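Local atomic coordinates of Pyrimidine/purine nucleoside phosphorylase (Acinetobacter sp. ADP1, PDB entry 3HQX), a protein that probably catalyses the reversible phosphorolysis of diverse purine and pyrimidine nucleosides to the free base and alpha-D-ribose 1-phosphate. Residues D10-I15 / H29-E34; L41-P46 / D100-Y105. All blocks are in the same frame, centred on the assembly; numbering follows the deposited sequence.

Contacts 1 and 2 lie in one antiparallel sheet of a cupin-like, all-beta fold, with their centres about 20 Å apart. Strand order gives the relation: 12-21 lies beside 26-32, then come 38-44 and 103-109, so contact 1 is the outer pair and contact 2 the inner one. The step between them is direct, with a probable hydrogen bond from Leu41 N to His29 O at 2.9 Å and packing of Val31 CG2 on Leu41 CB at 4.1 Å. The centre of contact 1 is about 16 Å from the centre of the chain, that of contact 2 about 8 Å. Both reach the second subunit: contact 1 by strand pairing, contact 2 by polar bonds of Asp104 and packing of Leu41, Val43 and Leu45.

Contact 1. Residues D10-I15 / H29-E34; sequences DHVTVI and HTVQFE
The beta hairpin formed by strands 12-21 and 26-32 supplies this contact; its segments 12-15 and 29-32 run antiparallel at 157°. Thr13 and Gln32 form the hydrogen-bonded pair: Thr13 N gives to Gln32 O at 2.9 Å, Gln32 N to Thr13 O at 2.8 Å, both nearly straight and in the carbonyl plane. Two residues on, past the non-hydrogen-bonded Val14/Val31 pair, Ile15 N hydrogen-bonds Thr30 O at 3.1 Å, nearly along the C=O axis. One water joins Ile15 O to Thr30 N, another His11 O to Glu34 N. Within the cupin-like fold, strand 12-21 of this hairpin is an edge strand in its own chain, yet Val12, Val14 and Ile15 pair antiparallel with a strand of the second subunit, so the sheet continues across the dimer. Thr13 OG1 bonds to Asp10 OD1 of that subunit. On the Val14 and Val31 face, Val12 CB rests on Val31 CG1 at 3.7 Å. Val12 CG1, anti to its carbonyl carbon (chi1 -64°), sits over one face of the Phe33 ring, 3.8 Å from the centroid and offset toward the rim, a CH-pi contact. Lys39 (cation-pi) and Phe9 (edge-to-face) also meet the Phe33 ring.

Contact 2. Residues L41-P46 / D100-Y105; sequences LGVILP and DEVLDY
Gly42 O is gripped by one firm hydrogen bond, from Tyr105 N at 2.9 Å and 33° above the carbonyl plane, and approached by a water at 2.9 Å whose protons several acceptors share, with a CA-H...O contact from Asp104 CA at 3.5 Å as a weaker touch. The same water lies 2.7 Å from Asp104 OD1. Backbone bonds continue the antiparallel ladder of strands 38-44 and 103-109: Gly42 N to Tyr105 O, and Ile44 and Leu103 reciprocally, Leu103 N to Ile44 O the most bent. Tyr105 CG stands between its backbone N and carbonyl carbon (chi1 70°), which lays the ring over Gly42: CA is 3.8 Å from the ring centroid, 25° off the normal, a CH-pi contact. Beside it the side chains of Ile44 and Leu103 lie side by side, CD1 to CD2 4.0 Å, and both touch Ile97. On the side of the sheet away from Ile44, Val43 CG1 meets Val102 CG1 at 3.8 Å. Asp104 OD1 hydrogen-bonds Ser18 OG of the second subunit and OD2 forms a salt bridge with Lys17 NZ of that subunit. A buried carboxylate so paired is probably ionised, its charge probably balanced, at least in part, by that Lys17.

Contact 1. Residues D10-I15 / H29-E34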
loop_
_atom_site.group_PDB
_atom_site.type_symbol
_atom_site.label_atom_id
_atom_site.label_comp_id
_atom_site.label_asym_id
_atom_site.label_seq_id
_atom_site.Cartn_x
_atom_site.Cartn_y
_atom_site.Cartn_z
ATOM N N ASP A 10 10.352 10.053 8.184
ATOM C CA ASP A 10 11.688 9.620 8.572
ATOM C C ASP A 10 11.658 9.040 9.994
ATOM O O ASP A 10 10.859 9.486 10.827
ATOM C CB ASP A 10 12.603 10.822 8.572
ATOM C CG ASP A 10 12.918 11.298 7.195
ATOM O OD1 ASP A 10 13.104 10.421 6.317
ATOM O OD2 ASP A 10 12.980 12.537 7.031
ATOM N N HIS A 11 12.553 8.094 10.277
ATOM C CA HIS A 11 12.717 7.530 11.615
ATOM C C HIS A 11 11.454 6.865 12.127
ATOM O O HIS A 11 11.055 7.035 13.307
ATOM C CB HIS A 11 13.125 8.649 12.581
ATOM C CG HIS A 11 14.315 9.414 12.121
ATOM N ND1 HIS A 11 15.538 8.815 11.932
ATOM C CD2 HIS A 11 14.475 10.713 11.781
ATOM C CE1 HIS A 11 16.406 9.713 11.503
ATOM N NE2 HIS A 11 15.785 10.874 11.396
ATOM N N VAL A 12 10.824 6.096 11.252
ATOM C CA VAL A 12 9.561 5.429 11.620
ATOM C C VAL A 12 9.712 3.886 11.621
ATOM O O VAL A 12 10.611 3.314 11.017
ATOM C CB VAL A 12 8.371 5.879 10.765
ATOM C CG1 VAL A 12 8.059 7.323 10.970
ATOM C CG2 VAL A 12 8.603 5.484 9.240
ATOM N N THR A 13 8.725 3.250 12.258
ATOM C CA THR A 13 8.462 1.831 12.159
ATOM C C THR A 13 7.298 1.654 11.219
ATOM O O THR A 13 6.284 2.401 11.269
ATOM C CB THR A 13 8.120 1.227 13.536
ATOM O OG1 THR A 13 9.314 1.184 14.334
ATOM C CG2 THR A 13 7.595 -0.209 13.429
ATOM N N VAL A 14 7.397 0.669 10.330
ATOM C CA VAL A 14 6.305 0.360 9.449
ATOM C C VAL A 14 5.966 -1.116 9.645
ATOM O O VAL A 14 6.850 -1.979 9.551
ATOM C CB VAL A 14 6.623 0.637 7.964
ATOM C CG1 VAL A 14 5.393 0.298 7.089
ATOM C CG2 VAL A 14 7.046 2.056 7.797
ATOM N N ILE A 15 4.694 -1.390 9.884
ATOM C CA ILE A 15 4.215 -2.783 10.010
ATOM C C ILE A 15 4.044 -3.359 8.609
ATOM O O ILE A 15 3.382 -2.766 7.730
ATOM C CB ILE A 15 2.914 -2.886 10.841
ATOM C CG1 ILE A 15 3.120 -2.195 12.178
ATOM C CG2 ILE A 15 2.420 -4.333 10.917
ATOM C CD1 ILE A 15 4.163 -2.727 13.016
ATOM N N HIS A 29 -0.993 0.722 5.304
ATOM C CA HIS A 29 -0.061 0.217 6.336
ATOM C C HIS A 29 -0.004 1.191 7.503
ATOM O O HIS A 29 -0.241 2.400 7.348
ATOM C CB HIS A 29 1.332 0.082 5.787
ATOM C CG HIS A 29 1.475 -1.016 4.756
ATOM N ND1 HIS A 29 1.143 -0.809 3.442
ATOM C CD2 HIS A 29 1.946 -2.285 4.834
ATOM C CE1 HIS A 29 1.388 -1.922 2.751
ATOM N NE2 HIS A 29 1.870 -2.837 3.572
ATOM N N THR A 30 0.285 0.613 8.657
ATOM C CA THR A 30 0.482 1.362 9.880
ATOM C C THR A 30 1.900 1.829 9.963
ATOM O O THR A 30 2.830 1.064 9.810
ATOM C CB THR A 30 0.180 0.515 11.091
ATOM O OG1 THR A 30 -1.199 0.118 11.011
ATOM C CG2 THR A 30 0.411 1.293 12.388
ATOM N N VAL A 31 2.038 3.109 10.328
ATOM C CA VAL A 31 3.342 3.766 10.546
ATOM C C VAL A 31 3.380 4.293 12.005
ATOM O O VAL A 31 2.437 4.927 12.448
ATOM C CB VAL A 31 3.525 4.946 9.582
ATOM C CG1 VAL A 31 4.805 5.658 9.860
ATOM C CG2 VAL A 31 3.486 4.464 8.134
ATOM N N GLN A 32 4.432 3.959 12.729
ATOM C CA GLN A 32 4.576 4.315 14.149
ATOM C C GLN A 32 5.815 5.166 14.341
ATOM O O GLN A 32 6.902 4.894 13.822
ATOM C CB GLN A 32 4.691 3.073 15.029
ATOM C CG GLN A 32 3.455 2.228 14.891
ATOM C CD GLN A 32 3.542 0.813 15.449
ATOM O OE1 GLN A 32 4.557 0.100 15.321
ATOM N NE2 GLN A 32 2.421 0.370 16.048
ATOM N N PHE A 33 5.630 6.242 15.082
ATOM C CA PHE A 33 6.649 7.250 15.257
ATOM C C PHE A 33 7.408 7.063 16.583
ATOM O O PHE A 33 6.962 6.301 17.435
ATOM C CB PHE A 33 5.992 8.656 15.138
ATOM C CG PHE A 33 5.473 8.939 13.768
ATOM C CD1 PHE A 33 6.235 9.655 12.903
ATOM C CD2 PHE A 33 4.309 8.382 13.317
ATOM C CE1 PHE A 33 5.833 9.845 11.662
ATOM C CE2 PHE A 33 3.906 8.583 12.043
ATOM C CZ PHE A 33 4.670 9.343 11.234
ATOM N N GLU A 34 8.581 7.705 16.706
ATOM C CA GLU A 34 9.469 7.601 17.833
ATOM C C GLU A 34 8.794 7.992 19.150
ATOM O O GLU A 34 9.115 7.432 20.171
ATOM C CB GLU A 34 10.758 8.423 17.636
ATOM C CG GLU A 34 11.797 7.706 16.729
ATOM C CD GLU A 34 13.130 8.465 16.570
ATOM O OE1 GLU A 34 13.265 9.625 17.056
ATOM O OE2 GLU A 34 14.055 7.885 15.943
HETATM O O HOH W 1 9.580 9.119 14.332
HETATM O O HOH W 2 0.551 -2.303 8.353
#

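Contact 2. Residues L41-P46 / D100-Y105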
loop_
_atom_site.group_PDB
_atom_site.type_symbol
_atom_site.label_atom_id
_atom_site.label_comp_id
_atom_site.label_asym_id
_atom_site.label_seq_id
_atom_site.Cartn_x
_atom_site.Cartn_y
_atom_site.Cartn_z
ATOM N N LEU A 41 -0.750 5.060 6.354
ATOM C CA LEU A 41 -0.350 5.451 4.996
ATOM C C LEU A 41 -1.115 4.595 4.010
ATOM O O LEU A 41 -0.959 3.397 4.014
ATOM C CB LEU A 41 1.173 5.281 4.820
ATOM C CG LEU A 41 1.749 5.628 3.456
ATOM C CD1 LEU A 41 1.452 7.084 2.954
ATOM C CD2 LEU A 41 3.268 5.371 3.465
ATOM N N GLY A 42 -1.973 5.196 3.219
ATOM C CA GLY A 42 -2.889 4.366 2.427
ATOM C C GLY A 42 -3.151 4.858 1.015
ATOM O O GLY A 42 -2.746 5.965 0.651
ATOM N N VAL A 43 -3.820 3.975 0.263
ATOM C CA VAL A 43 -4.215 4.208 -1.103
ATOM C C VAL A 43 -5.687 3.805 -1.208
ATOM O O VAL A 43 -6.106 2.765 -0.673
ATOM C CB VAL A 43 -3.351 3.393 -2.081
ATOM C CG1 VAL A 43 -3.933 3.466 -3.519
ATOM C CG2 VAL A 43 -1.867 3.869 -2.011
ATOM N N ILE A 44 -6.440 4.646 -1.872
ATOM C CA ILE A 44 -7.809 4.303 -2.311
ATOM C C ILE A 44 -7.750 4.299 -3.829
ATOM O O ILE A 44 -7.296 5.272 -4.460
ATOM C CB ILE A 44 -8.864 5.300 -1.833
ATOM C CG1 ILE A 44 -8.980 5.225 -0.314
ATOM C CG2 ILE A 44 -10.263 4.937 -2.462
ATOM C CD1 ILE A 44 -9.902 6.221 0.298
ATOM N N LEU A 45 -8.241 3.207 -4.418
ATOM C CA LEU A 45 -8.305 3.062 -5.852
ATOM C C LEU A 45 -9.658 3.542 -6.373
ATOM O O LEU A 45 -10.572 3.680 -5.608
ATOM C CB LEU A 45 -8.098 1.602 -6.183
ATOM C CG LEU A 45 -6.763 0.969 -5.842
ATOM C CD1 LEU A 45 -6.808 -0.498 -6.215
ATOM C CD2 LEU A 45 -5.670 1.671 -6.596
ATOM N N PRO A 46 -9.756 3.810 -7.667
ATOM C CA PRO A 46 -10.985 4.384 -8.223
ATOM C C PRO A 46 -12.228 3.595 -7.832
ATOM O O PRO A 46 -12.249 2.356 -7.883
ATOM C CB PRO A 46 -10.709 4.388 -9.730
ATOM C CG PRO A 46 -9.284 4.521 -9.815
ATOM C CD PRO A 46 -8.708 3.730 -8.676
ATOM N N ASP A 100 -11.909 9.056 -8.514
ATOM C CA ASP A 100 -11.845 8.532 -9.922
ATOM C C ASP A 100 -10.419 8.139 -10.347
ATOM O O ASP A 100 -10.186 7.651 -11.469
ATOM C CB ASP A 100 -12.380 9.590 -10.905
ATOM C CG ASP A 100 -13.846 9.926 -10.674
ATOM O OD1 ASP A 100 -14.606 9.050 -10.200
ATOM O OD2 ASP A 100 -14.238 11.077 -11.002
ATOM N N GLU A 101 -9.456 8.414 -9.467
ATOM C CA GLU A 101 -8.046 8.143 -9.718
ATOM C C GLU A 101 -7.427 7.571 -8.450
ATOM O O GLU A 101 -8.063 7.524 -7.395
ATOM C CB GLU A 101 -7.268 9.413 -10.114
ATOM C CG GLU A 101 -7.771 10.157 -11.408
ATOM C CD GLU A 101 -7.448 9.444 -12.660
ATOM O OE1 GLU A 101 -6.450 8.692 -12.693
ATOM O OE2 GLU A 101 -8.165 9.702 -13.657
ATOM N N VAL A 102 -6.229 7.051 -8.569
ATOM C CA VAL A 102 -5.484 6.666 -7.360
ATOM C C VAL A 102 -5.435 7.840 -6.386
ATOM O O VAL A 102 -5.113 8.966 -6.781
ATOM C CB VAL A 102 -4.076 6.152 -7.676
ATOM C CG1 VAL A 102 -3.251 5.927 -6.398
ATOM C CG2 VAL A 102 -4.193 4.837 -8.505
ATOM N N LEU A 103 -5.765 7.547 -5.140
ATOM C CA LEU A 103 -5.753 8.531 -4.070
ATOM C C LEU A 103 -4.799 8.080 -2.981
ATOM O O LEU A 103 -5.010 7.016 -2.364
ATOM C CB LEU A 103 -7.159 8.683 -3.449
ATOM C CG LEU A 103 -7.338 9.794 -2.433
ATOM C CD1 LEU A 103 -7.402 11.180 -3.147
ATOM C CD2 LEU A 103 -8.491 9.526 -1.462
ATOM N N ASP A 104 -3.735 8.855 -2.747
ATOM C CA ASP A 104 -2.831 8.551 -1.632
ATOM C C ASP A 104 -3.204 9.443 -0.483
ATOM O O ASP A 104 -3.451 10.629 -0.660
ATOM C CB ASP A 104 -1.369 8.860 -2.006
ATOM C CG ASP A 104 -0.833 7.911 -3.085
ATOM O OD1 ASP A 104 -0.193 6.906 -2.719
ATOM O OD2 ASP A 104 -1.017 8.207 -4.293
ATOM N N TYR A 105 -3.210 8.874 0.710
ATOM C CA TYR A 105 -3.560 9.629 1.910
ATOM C C TYR A 105 -2.718 9.219 3.124
ATOM O O TYR A 105 -2.098 8.137 3.166
ATOM C CB TYR A 105 -5.063 9.498 2.228
ATOM C CG TYR A 105 -5.432 8.114 2.691
ATOM C CD1 TYR A 105 -5.331 7.766 4.028
ATOM C CD2 TYR A 105 -5.848 7.147 1.797
ATOM C CE1 TYR A 105 -5.594 6.486 4.470
ATOM C CE2 TYR A 105 -6.139 5.850 2.235
ATOM C CZ TYR A 105 -5.994 5.537 3.554
ATOM O OH TYR A 105 -6.299 4.246 3.918
HETATM O O HOH W 3 0.065 6.193 -0.125
#